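Local coordinates for protein xenavidin (Xenopus tropicalis, PDB 2UZ2) that binds biotin inside an eight-stranded antiparallel beta-barrel, as a tetrameric frog member of the avidin family, at residues F63-H68 with T76-Q81; H93-L98 with V114-F119. All coordinates share one frame; numbering follows the deposited sequence.

Interaction 1 of 2, residues F63-H68 with T76-Q81; sequences FGFTVH and TVWTGQ. With BTN (biotin), chain D.
Trp-78 and Phe-65 face each other across two antiparallel strands, a hydrogen-bonded pair whose side chains share the face of Phe-63 and Val-67. From CB to CE3 the tryptophan follows the Phe-65 ring, and only its outer atoms change partners. CB sits over one face of the Phe-65 ring, 4.0 Å from its centroid, a CH-pi contact. CG and CD2 then pass near CZ of Phe-65, and CE3 comes to 3.3 Å from Phe-65 CE1. The aromatic planes are 17° apart but slid so far that they barely overlap. Farther out, CZ3 meets CG2 of Val-67 at 3.3 Å, and Trp-78 CZ2 lies 3.9 Å from biotin N1. Chi1 of -77° sets CG anti to the carbonyl carbon, and the ring leans along the strand toward Thr-76, whose CG2 lies over the rim of the indole, on the face opposite Phe-65. An alanine in place of Trp-78 would probably leave Val-67 CG2 and Phe-65 CE1 without their indole contact and open a gap beside biotin.

Strands 62-68 and 75-84 form a beta hairpin of the avidin barrel, and this aromatic face looks into the barrel, where Tyr-35 and Trp-96 also meet the indole. Thr-76 OG1, hydrogen-bonded to Trp-69 NE1, approaches biotin S1 to 3.1 Å. The ring of Phe-63 takes the crowded position between N and carbonyl carbon (chi1 54°) and lies over Gly-80, whose CA is 4.2 Å from the ring centroid. Phe-63 O accepts two bonds from opposite faces of its plane, from Gly-80 N and, at 2.8 Å, from Thr-79 OG1.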
ATOM      1  N   PHE B  63      13.773  -3.313   9.118  1.00  2.00           N
ATOM      2  CA  PHE B  63      14.676  -2.313   8.508  1.00  2.00           C
ATOM      3  C   PHE B  63      13.876  -1.499   7.509  1.00  2.00           C
ATOM      4  O   PHE B  63      12.749  -1.883   7.146  1.00  2.00           O
ATOM      5  CB  PHE B  63      15.819  -3.019   7.760  1.00  2.00           C
ATOM      6  CG  PHE B  63      15.318  -4.024   6.735  1.00  2.00           C
ATOM      7  CD1 PHE B  63      14.976  -3.623   5.454  1.00  2.00           C
ATOM      8  CD2 PHE B  63      15.202  -5.363   7.091  1.00  2.00           C
ATOM      9  CE1 PHE B  63      14.484  -4.561   4.497  1.00  2.00           C
ATOM     10  CE2 PHE B  63      14.739  -6.301   6.161  1.00  2.00           C
ATOM     11  CZ  PHE B  63      14.365  -5.905   4.885  1.00  2.00           C
ATOM     12  N   GLY B  64      14.432  -0.372   7.102  1.00  2.00           N
ATOM     13  CA  GLY B  64      13.827   0.374   5.993  1.00  2.00           C
ATOM     14  C   GLY B  64      14.920   1.109   5.269  1.00  2.00           C
ATOM     15  O   GLY B  64      15.955   1.420   5.866  1.00  2.00           O
ATOM     16  N   PHE B  65      14.701   1.417   3.991  1.00  2.00           N
ATOM     17  CA  PHE B  65      15.690   2.242   3.282  1.00  2.00           C
ATOM     18  C   PHE B  65      15.081   2.953   2.100  1.00  2.00           C
ATOM     19  O   PHE B  65      13.997   2.581   1.640  1.00  2.00           O
ATOM     20  CB  PHE B  65      16.921   1.415   2.835  1.00  2.00           C
ATOM     21  CG  PHE B  65      16.582   0.270   1.880  1.00  2.00           C
ATOM     22  CD1 PHE B  65      16.587   0.474   0.495  1.00  2.00           C
ATOM     23  CD2 PHE B  65      16.328  -0.999   2.376  1.00  2.00           C
ATOM     24  CE1 PHE B  65      16.335  -0.582  -0.356  1.00  2.00           C
ATOM     25  CE2 PHE B  65      16.045  -2.072   1.526  1.00  2.00           C
ATOM     26  CZ  PHE B  65      16.041  -1.847   0.135  1.00  2.00           C
ATOM     27  N   THR B  66      15.778   3.971   1.630  1.00  2.00           N
ATOM     28  CA  THR B  66      15.316   4.754   0.454  1.00  2.00           C
ATOM     29  C   THR B  66      16.374   4.610  -0.628  1.00  2.00           C
ATOM     30  O   THR B  66      17.580   4.715  -0.307  1.00  2.00           O
ATOM     31  CB  THR B  66      15.246   6.249   0.826  1.00  2.00           C
ATOM     32  OG1 THR B  66      14.410   6.449   1.992  1.00  2.00           O
ATOM     33  CG2 THR B  66      14.770   7.118  -0.362  1.00  2.00           C
ATOM     34  N   VAL B  67      15.936   4.441  -1.886  1.00  2.00           N
ATOM     35  CA  VAL B  67      16.853   4.444  -3.018  1.00  2.00           C
ATOM     36  C   VAL B  67      16.643   5.729  -3.782  1.00  2.00           C
ATOM     37  O   VAL B  67      15.525   6.079  -4.116  1.00  2.00           O
ATOM     38  CB  VAL B  67      16.659   3.227  -3.941  1.00  2.00           C
ATOM     39  CG1 VAL B  67      17.534   3.354  -5.187  1.00  2.00           C
ATOM     40  CG2 VAL B  67      17.055   1.947  -3.194  1.00  2.00           C
ATOM     41  N   HIS B  68      17.732   6.442  -4.033  1.00  2.00           N
ATOM     42  CA  HIS B  68      17.724   7.712  -4.780  1.00  2.00           C
ATOM     43  C   HIS B  68      18.129   7.411  -6.225  1.00  2.00           C
ATOM     44  O   HIS B  68      19.293   7.478  -6.575  1.00  2.00           O
ATOM     45  CB  HIS B  68      18.720   8.636  -4.071  1.00  2.00           C
ATOM     46  CG  HIS B  68      18.854  10.013  -4.651  1.00  2.00           C
ATOM     47  ND1 HIS B  68      17.944  10.580  -5.512  1.00  4.02           N
ATOM     48  CD2 HIS B  68      19.798  10.957  -4.426  1.00  2.00           C
ATOM     49  CE1 HIS B  68      18.358  11.796  -5.847  1.00  4.87           C
ATOM     50  NE2 HIS B  68      19.461  12.060  -5.164  1.00  3.78           N
ATOM     51  N   THR B  76      12.183   5.310  -4.396  1.00  2.00           N
ATOM     52  CA  THR B  76      11.488   4.131  -3.850  1.00  2.00           C
ATOM     53  C   THR B  76      11.953   3.902  -2.426  1.00  2.00           C
ATOM     54  O   THR B  76      13.146   4.079  -2.132  1.00  2.00           O
ATOM     55  CB  THR B  76      11.758   2.870  -4.673  1.00  2.00           C
ATOM     56  OG1 THR B  76      11.412   3.127  -6.042  1.00  2.00           O
ATOM     57  CG2 THR B  76      10.941   1.665  -4.140  1.00  2.00           C
ATOM     58  N   VAL B  77      11.005   3.530  -1.573  1.00  2.00           N
ATOM     59  CA  VAL B  77      11.319   3.142  -0.180  1.00  2.00           C
ATOM     60  C   VAL B  77      10.886   1.704   0.021  1.00  2.00           C
ATOM     61  O   VAL B  77       9.881   1.274  -0.536  1.00  2.00           O
ATOM     62  CB  VAL B  77      10.672   4.078   0.884  1.00  2.00           C
ATOM     63  CG1 VAL B  77      11.302   5.521   0.815  1.00  2.00           C
ATOM     64  CG2 VAL B  77       9.119   4.162   0.744  1.00  2.00           C
ATOM     65  N   TRP B  78      11.676   0.966   0.801  1.00  2.00           N
ATOM     66  CA  TRP B  78      11.336  -0.410   1.191  1.00  2.00           C
ATOM     67  C   TRP B  78      11.355  -0.511   2.696  1.00  2.00           C
ATOM     68  O   TRP B  78      12.201   0.103   3.370  1.00  2.00           O
ATOM     69  CB  TRP B  78      12.417  -1.393   0.734  1.00  2.00           C
ATOM     70  CG  TRP B  78      12.439  -1.783  -0.725  1.00  2.00           C
ATOM     71  CD1 TRP B  78      12.049  -2.987  -1.247  1.00  2.00           C
ATOM     72  CD2 TRP B  78      13.011  -1.046  -1.813  1.00  2.00           C
ATOM     73  NE1 TRP B  78      12.336  -3.049  -2.591  1.00  2.00           N
ATOM     74  CE2 TRP B  78      12.912  -1.864  -2.966  1.00  2.00           C
ATOM     75  CE3 TRP B  78      13.585   0.237  -1.930  1.00  2.00           C
ATOM     76  CZ2 TRP B  78      13.363  -1.444  -4.223  1.00  2.55           C
ATOM     77  CZ3 TRP B  78      14.045   0.648  -3.176  1.00  2.00           C
ATOM     78  CH2 TRP B  78      13.936  -0.170  -4.296  1.00  2.57           C
ATOM     79  N   THR B  79      10.477  -1.349   3.226  1.00  2.00           N
ATOM     80  CA  THR B  79      10.589  -1.739   4.644  1.00  2.00           C
ATOM     81  C   THR B  79      10.250  -3.214   4.806  1.00  2.00           C
ATOM     82  O   THR B  79       9.399  -3.768   4.079  1.00  2.00           O
ATOM     83  CB  THR B  79       9.757  -0.824   5.575  1.00  2.00           C
ATOM     84  OG1 THR B  79      10.064  -1.124   6.934  1.00  2.00           O
ATOM     85  CG2 THR B  79       8.242  -1.012   5.404  1.00  2.00           C
ATOM     86  N   GLY B  80      10.906  -3.877   5.749  1.00  2.00           N
ATOM     87  CA  GLY B  80      10.704  -5.309   5.838  1.00  2.00           C
ATOM     88  C   GLY B  80      11.315  -5.877   7.074  1.00  2.00           C
ATOM     89  O   GLY B  80      11.707  -5.139   7.980  1.00  2.00           O
ATOM     90  N   GLN B  81      11.422  -7.191   7.075  1.00  2.00           N
ATOM     91  CA  GLN B  81      11.999  -7.903   8.196  1.00  2.00           C
ATOM     92  C   GLN B  81      12.774  -9.090   7.668  1.00  2.00           C
ATOM     93  O   GLN B  81      12.378  -9.723   6.704  1.00  2.00           O
ATOM     94  CB  GLN B  81      10.918  -8.336   9.182  1.00  2.00           C
ATOM     95  CG  GLN B  81      11.474  -8.867  10.553  1.00  2.00           C
ATOM     96  CD  GLN B  81      10.389  -9.126  11.598  1.00  2.00           C
ATOM     97  OE1 GLN B  81       9.195  -8.918  11.358  1.00  2.00           O
ATOM     98  NE2 GLN B  81      10.803  -9.619  12.753  1.00  2.00           N
TER
HETATM   99  C11 BTN D1124      12.152   4.574 -12.407  1.00  9.84           C
HETATM  100  O11 BTN D1124      11.612   5.704 -12.390  1.00  7.47           O
HETATM  101  O12 BTN D1124      12.014   3.876 -13.441  1.00  9.72           O
HETATM  102  C10 BTN D1124      12.954   4.060 -11.225  1.00  8.33           C
HETATM  103  C9  BTN D1124      13.126   2.545 -11.251  1.00  7.84           C
HETATM  104  C8  BTN D1124      12.004   1.848 -10.460  1.00  9.67           C
HETATM  105  C7  BTN D1124      12.379   0.449 -10.003  1.00 11.33           C
HETATM  106  C2  BTN D1124      11.267  -0.225  -9.187  1.00 14.95           C
HETATM  107  S1  BTN D1124      11.127   0.469  -7.674  1.00 21.24           S
HETATM  108  C6  BTN D1124      10.337  -1.029  -6.980  1.00 16.05           C
HETATM  109  C5  BTN D1124      10.669  -2.261  -7.804  1.00 16.98           C
HETATM  110  N1  BTN D1124      11.648  -3.175  -7.208  1.00 15.74           N
HETATM  111  C3  BTN D1124      12.727  -3.283  -7.999  1.00 14.30           C
HETATM  112  O3  BTN D1124      13.716  -4.281  -7.933  1.00  6.56           O
HETATM  113  N2  BTN D1124      12.719  -2.320  -8.918  1.00 16.40           N
HETATM  114  C4  BTN D1124      11.386  -1.752  -9.052  1.00 15.65           C

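Interaction 2 of 2, residues H93-L98 with V114-F119; sequences HTMWLL and VGANTF. With BTN (biotin), chain D.
Trp-96 lays its indole across the backbone of Gly-115, showing how a glycine on one strand can make room for a large side chain on the next. Chi1 of 50° places CG between the backbone N and the carbonyl carbon, which folds the ring back over the partner strand. Gly-115 CA then stands 3.7 Å from the centroid of the six-membered ring, over the face, in a CH-pi contact; a beta carbon at this position would collide with CZ2. Biotin covers the opposite face, its C6 3.6 Å from Trp-96 CD2, so that the indole is sandwiched between strand and ligand. Its rotation is further fixed by NE1, which donates to Asn-117 OD1 at 3.0 Å. The amide and ring planes differ by only 13°, although OD1 lies somewhat out of the indole plane and the bond is bent, with an N-H...O angle of 138°.

Thr-94 OG1 likewise lies between the backbone N and the carbonyl carbon, which swings it toward Asn-117 O, 2.7 Å away. That oxygen also accepts from Thr-94 N, so a single residue grips it twice. In addition, Thr-94 OG1 lies in plane at the edge of the Phe-119 ring, 3.7 Å from CE2. The opposite sheet face carries His-93 and Thr-118, side by side. In one of two modelled conformers of Thr-118, its OG1 hydrogen-bonds His-93 ND1 at 2.7 Å, a bond that may therefore not be permanent; His-93 NE2 is held by Glu-105 of the second subunit.

Strand 90-99 runs between 75-84 and 112-121 in the barrel. On the inner side Phe-119 reaches Trp-12 and Asn-14 of strand 10-14, while outside, Met-95 packs on Gly-115 of the third subunit and Ala-116 on Ala-116 of that same subunit.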
ATOM      1  N   HIS B  93      11.799 -10.212   3.801  1.00  2.00           N
ATOM      2  CA  HIS B  93      10.454  -9.906   3.320  1.00  2.00           C
ATOM      3  C   HIS B  93      10.220  -8.412   3.353  1.00  2.00           C
ATOM      4  O   HIS B  93      10.261  -7.805   4.414  1.00  2.00           O
ATOM      5  CB  HIS B  93       9.366 -10.617   4.152  1.00  2.00           C
ATOM      6  CG  HIS B  93       9.333 -12.098   3.975  1.00  2.00           C
ATOM      7  ND1 HIS B  93       9.166 -12.698   2.746  1.00  2.58           N
ATOM      8  CD2 HIS B  93       9.363 -13.098   4.879  1.00  2.68           C
ATOM      9  CE1 HIS B  93       9.155 -14.011   2.900  1.00  5.58           C
ATOM     10  NE2 HIS B  93       9.281 -14.280   4.186  1.00  2.27           N
ATOM     11  N   THR B  94       9.924  -7.821   2.191  1.00  2.00           N
ATOM     12  CA  THR B  94       9.766  -6.381   2.070  1.00  2.00           C
ATOM     13  C   THR B  94       8.494  -5.985   1.326  1.00  2.00           C
ATOM     14  O   THR B  94       7.944  -6.735   0.530  1.00  2.00           O
ATOM     15  CB  THR B  94      10.932  -5.716   1.292  1.00  2.00           C
ATOM     16  OG1 THR B  94      10.819  -5.975  -0.111  1.00  2.00           O
ATOM     17  CG2 THR B  94      12.337  -6.224   1.862  1.00  2.00           C
ATOM     18  N   MET B  95       8.064  -4.781   1.647  1.00  2.00           N
ATOM     19  CA  MET B  95       7.132  -4.097   0.782  0.50  2.00           C
ATOM     20  C   MET B  95       7.715  -2.751   0.449  1.00  2.00           C
ATOM     21  O   MET B  95       8.606  -2.240   1.164  1.00  2.00           O
ATOM     22  CB  MET B  95       5.797  -3.989   1.465  0.50  2.00           C
ATOM     23  CG  MET B  95       5.279  -5.373   1.793  0.50  2.00           C
ATOM     24  SD  MET B  95       3.549  -5.327   2.122  0.50  2.00           S
ATOM     25  CE  MET B  95       2.928  -5.195   0.436  0.50  2.00           C
ATOM     26  N   TRP B  96       7.299  -2.195  -0.676  1.00  2.00           N
ATOM     27  CA  TRP B  96       7.888  -0.964  -1.157  1.00  2.00           C
ATOM     28  C   TRP B  96       6.853   0.016  -1.682  1.00  2.00           C
ATOM     29  O   TRP B  96       5.760  -0.399  -2.041  1.00  2.00           O
ATOM     30  CB  TRP B  96       8.951  -1.230  -2.268  1.00  2.00           C
ATOM     31  CG  TRP B  96       8.510  -2.137  -3.400  1.00  2.00           C
ATOM     32  CD1 TRP B  96       8.761  -3.465  -3.522  1.00  2.00           C
ATOM     33  CD2 TRP B  96       7.773  -1.763  -4.564  1.00  2.00           C
ATOM     34  NE1 TRP B  96       8.216  -3.970  -4.691  1.00  2.00           N
ATOM     35  CE2 TRP B  96       7.606  -2.942  -5.356  1.00  2.00           C
ATOM     36  CE3 TRP B  96       7.226  -0.562  -5.025  1.00  2.00           C
ATOM     37  CZ2 TRP B  96       6.930  -2.939  -6.585  1.00  2.00           C
ATOM     38  CZ3 TRP B  96       6.520  -0.572  -6.269  1.00  2.00           C
ATOM     39  CH2 TRP B  96       6.405  -1.743  -7.021  1.00  2.00           C
ATOM     40  N   LEU B  97       7.207   1.304  -1.685  1.00  2.00           N
ATOM     41  CA  LEU B  97       6.401   2.326  -2.369  1.00  2.00           C
ATOM     42  C   LEU B  97       7.334   3.006  -3.348  1.00  2.00           C
ATOM     43  O   LEU B  97       8.427   3.436  -2.966  1.00  2.00           O
ATOM     44  CB  LEU B  97       5.892   3.369  -1.350  1.00  2.00           C
ATOM     45  CG  LEU B  97       4.875   2.905  -0.300  1.00  2.00           C
ATOM     46  CD1 LEU B  97       4.668   4.014   0.795  1.00  2.00           C
ATOM     47  CD2 LEU B  97       3.540   2.510  -0.991  1.00  2.00           C
ATOM     48  N   LEU B  98       6.879   3.116  -4.594  1.00  2.00           N
ATOM     49  CA  LEU B  98       7.611   3.791  -5.661  1.00  2.00           C
ATOM     50  C   LEU B  98       6.886   5.089  -6.003  1.00  2.00           C
ATOM     51  O   LEU B  98       5.730   5.082  -6.459  1.00  2.00           O
ATOM     52  CB  LEU B  98       7.679   2.865  -6.876  1.00  2.00           C
ATOM     53  CG  LEU B  98       8.003   3.446  -8.255  1.00  2.00           C
ATOM     54  CD1 LEU B  98       9.323   4.169  -8.304  1.00  2.21           C
ATOM     55  CD2 LEU B  98       7.963   2.299  -9.271  1.00  2.27           C
ATOM     56  N   VAL B 114       2.759   0.496  -5.331  1.00  2.00           N
ATOM     57  CA  VAL B 114       3.102  -0.372  -4.199  1.00  2.00           C
ATOM     58  C   VAL B 114       3.402  -1.785  -4.661  1.00  2.00           C
ATOM     59  O   VAL B 114       2.894  -2.242  -5.724  1.00  2.00           O
ATOM     60  CB  VAL B 114       1.959  -0.365  -3.154  1.00  2.00           C
ATOM     61  CG1 VAL B 114       0.660  -0.980  -3.748  1.00  2.00           C
ATOM     62  CG2 VAL B 114       2.375  -1.067  -1.829  1.00  2.00           C
ATOM     63  N   GLY B 115       4.243  -2.487  -3.886  1.00  2.00           N
ATOM     64  CA  GLY B 115       4.518  -3.872  -4.243  1.00  2.00           C
ATOM     65  C   GLY B 115       5.272  -4.574  -3.124  1.00  2.00           C
ATOM     66  O   GLY B 115       5.495  -4.001  -2.065  1.00  2.00           O
ATOM     67  N   ALA B 116       5.579  -5.837  -3.368  1.00  2.00           N
ATOM     68  CA  ALA B 116       6.279  -6.663  -2.353  1.00  2.00           C
ATOM     69  C   ALA B 116       7.458  -7.325  -3.032  1.00  2.00           C
ATOM     70  O   ALA B 116       7.338  -7.749  -4.194  1.00  2.00           O
ATOM     71  CB  ALA B 116       5.324  -7.738  -1.845  1.00  2.00           C
ATOM     72  N   ASN B 117       8.565  -7.510  -2.317  1.00  2.00           N
ATOM     73  CA  ASN B 117       9.537  -8.458  -2.833  1.00  2.43           C
ATOM     74  C   ASN B 117      10.236  -9.158  -1.712  1.00  2.00           C
ATOM     75  O   ASN B 117      10.368  -8.598  -0.611  1.00  2.00           O
ATOM     76  CB  ASN B 117      10.593  -7.753  -3.662  1.00  3.77           C
ATOM     77  CG  ASN B 117      10.155  -7.528  -5.093  1.00  5.50           C
ATOM     78  OD1 ASN B 117       9.788  -6.417  -5.422  1.00  6.79           O
ATOM     79  ND2 ASN B 117      10.147  -8.592  -5.941  1.00  9.38           N
ATOM     80  N   THR B 118      10.672 -10.376  -1.993  1.00  2.00           N
ATOM     81  CA  THR B 118      11.523 -11.090  -1.035  0.50  2.00           C
ATOM     82  C   THR B 118      12.941 -11.150  -1.621  1.00  2.00           C
ATOM     83  O   THR B 118      13.134 -11.416  -2.827  1.00  2.00           O
ATOM     84  CB  THR B 118      10.969 -12.503  -0.662  0.50  2.98           C
ATOM     85  OG1 THR B 118       9.766 -12.366   0.128  0.50  2.32           O
ATOM     86  CG2 THR B 118      11.977 -13.300   0.134  0.50  2.00           C
ATOM     87  N   PHE B 119      13.923 -10.884  -0.770  1.00  2.00           N
ATOM     88  CA  PHE B 119      15.335 -10.928  -1.176  1.00  2.00           C
ATOM     89  C   PHE B 119      16.017 -12.131  -0.550  1.00  2.00           C
ATOM     90  O   PHE B 119      15.745 -12.451   0.594  1.00  2.00           O
ATOM     91  CB  PHE B 119      16.077  -9.654  -0.752  1.00  2.00           C
ATOM     92  CG  PHE B 119      15.622  -8.415  -1.484  1.00  2.03           C
ATOM     93  CD1 PHE B 119      16.340  -7.925  -2.571  1.00  2.00           C
ATOM     94  CD2 PHE B 119      14.485  -7.713  -1.059  1.00  2.00           C
ATOM     95  CE1 PHE B 119      15.915  -6.768  -3.241  1.00  2.00           C
ATOM     96  CE2 PHE B 119      14.078  -6.543  -1.709  1.00  2.24           C
ATOM     97  CZ  PHE B 119      14.820  -6.066  -2.795  1.00  2.00           C
TER
HETATM   98  C11 BTN D1124      12.152   4.574 -12.407  1.00  9.84           C
HETATM   99  O11 BTN D1124      11.612   5.704 -12.390  1.00  7.47           O
HETATM  100  O12 BTN D1124      12.014   3.876 -13.441  1.00  9.72           O
HETATM  101  C10 BTN D1124      12.954   4.060 -11.225  1.00  8.33           C
HETATM  102  C9  BTN D1124      13.126   2.545 -11.251  1.00  7.84           C
HETATM  103  C8  BTN D1124      12.004   1.848 -10.460  1.00  9.67           C
HETATM  104  C7  BTN D1124      12.379   0.449 -10.003  1.00 11.33           C
HETATM  105  C2  BTN D1124      11.267  -0.225  -9.187  1.00 14.95           C
HETATM  106  S1  BTN D1124      11.127   0.469  -7.674  1.00 21.24           S
HETATM  107  C6  BTN D1124      10.337  -1.029  -6.980  1.00 16.05           C
HETATM  108  C5  BTN D1124      10.669  -2.261  -7.804  1.00 16.98           C
HETATM  109  N1  BTN D1124      11.648  -3.175  -7.208  1.00 15.74           N
HETATM  110  C3  BTN D1124      12.727  -3.283  -7.999  1.00 14.30           C
HETATM  111  O3  BTN D1124      13.716  -4.281  -7.933  1.00  6.56           O
HETATM  112  N2  BTN D1124      12.719  -2.320  -8.918  1.00 16.40           N
HETATM  113  C4  BTN D1124      11.386  -1.752  -9.052  1.00 15.65           C

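Interactions 1 and 2 join four consecutive barrel strands, and their centres lie about 8 Å apart. The seam between them is continuous: Leu-97 N probably bonds to Val-77 O, and Thr-79 N to Met-95 O. Interaction 1 is buried throughout, whereas interaction 2 is buried around its indole but partly exposed at His-93, Ala-116, Asn-117 and Thr-118. Both touch biotin, but their chemistry differs. The hairpin 63-68 with 76-81 lies nearer the centre of the chain and is chiefly aromatic and aliphatic, with a threonine at the ligand sulfur. The pair 93-98 with 114-119 combines a ligand-covered indole with polar side-chain bonds. Both touch the second subunit, and interaction 2 also meets the third and fourth.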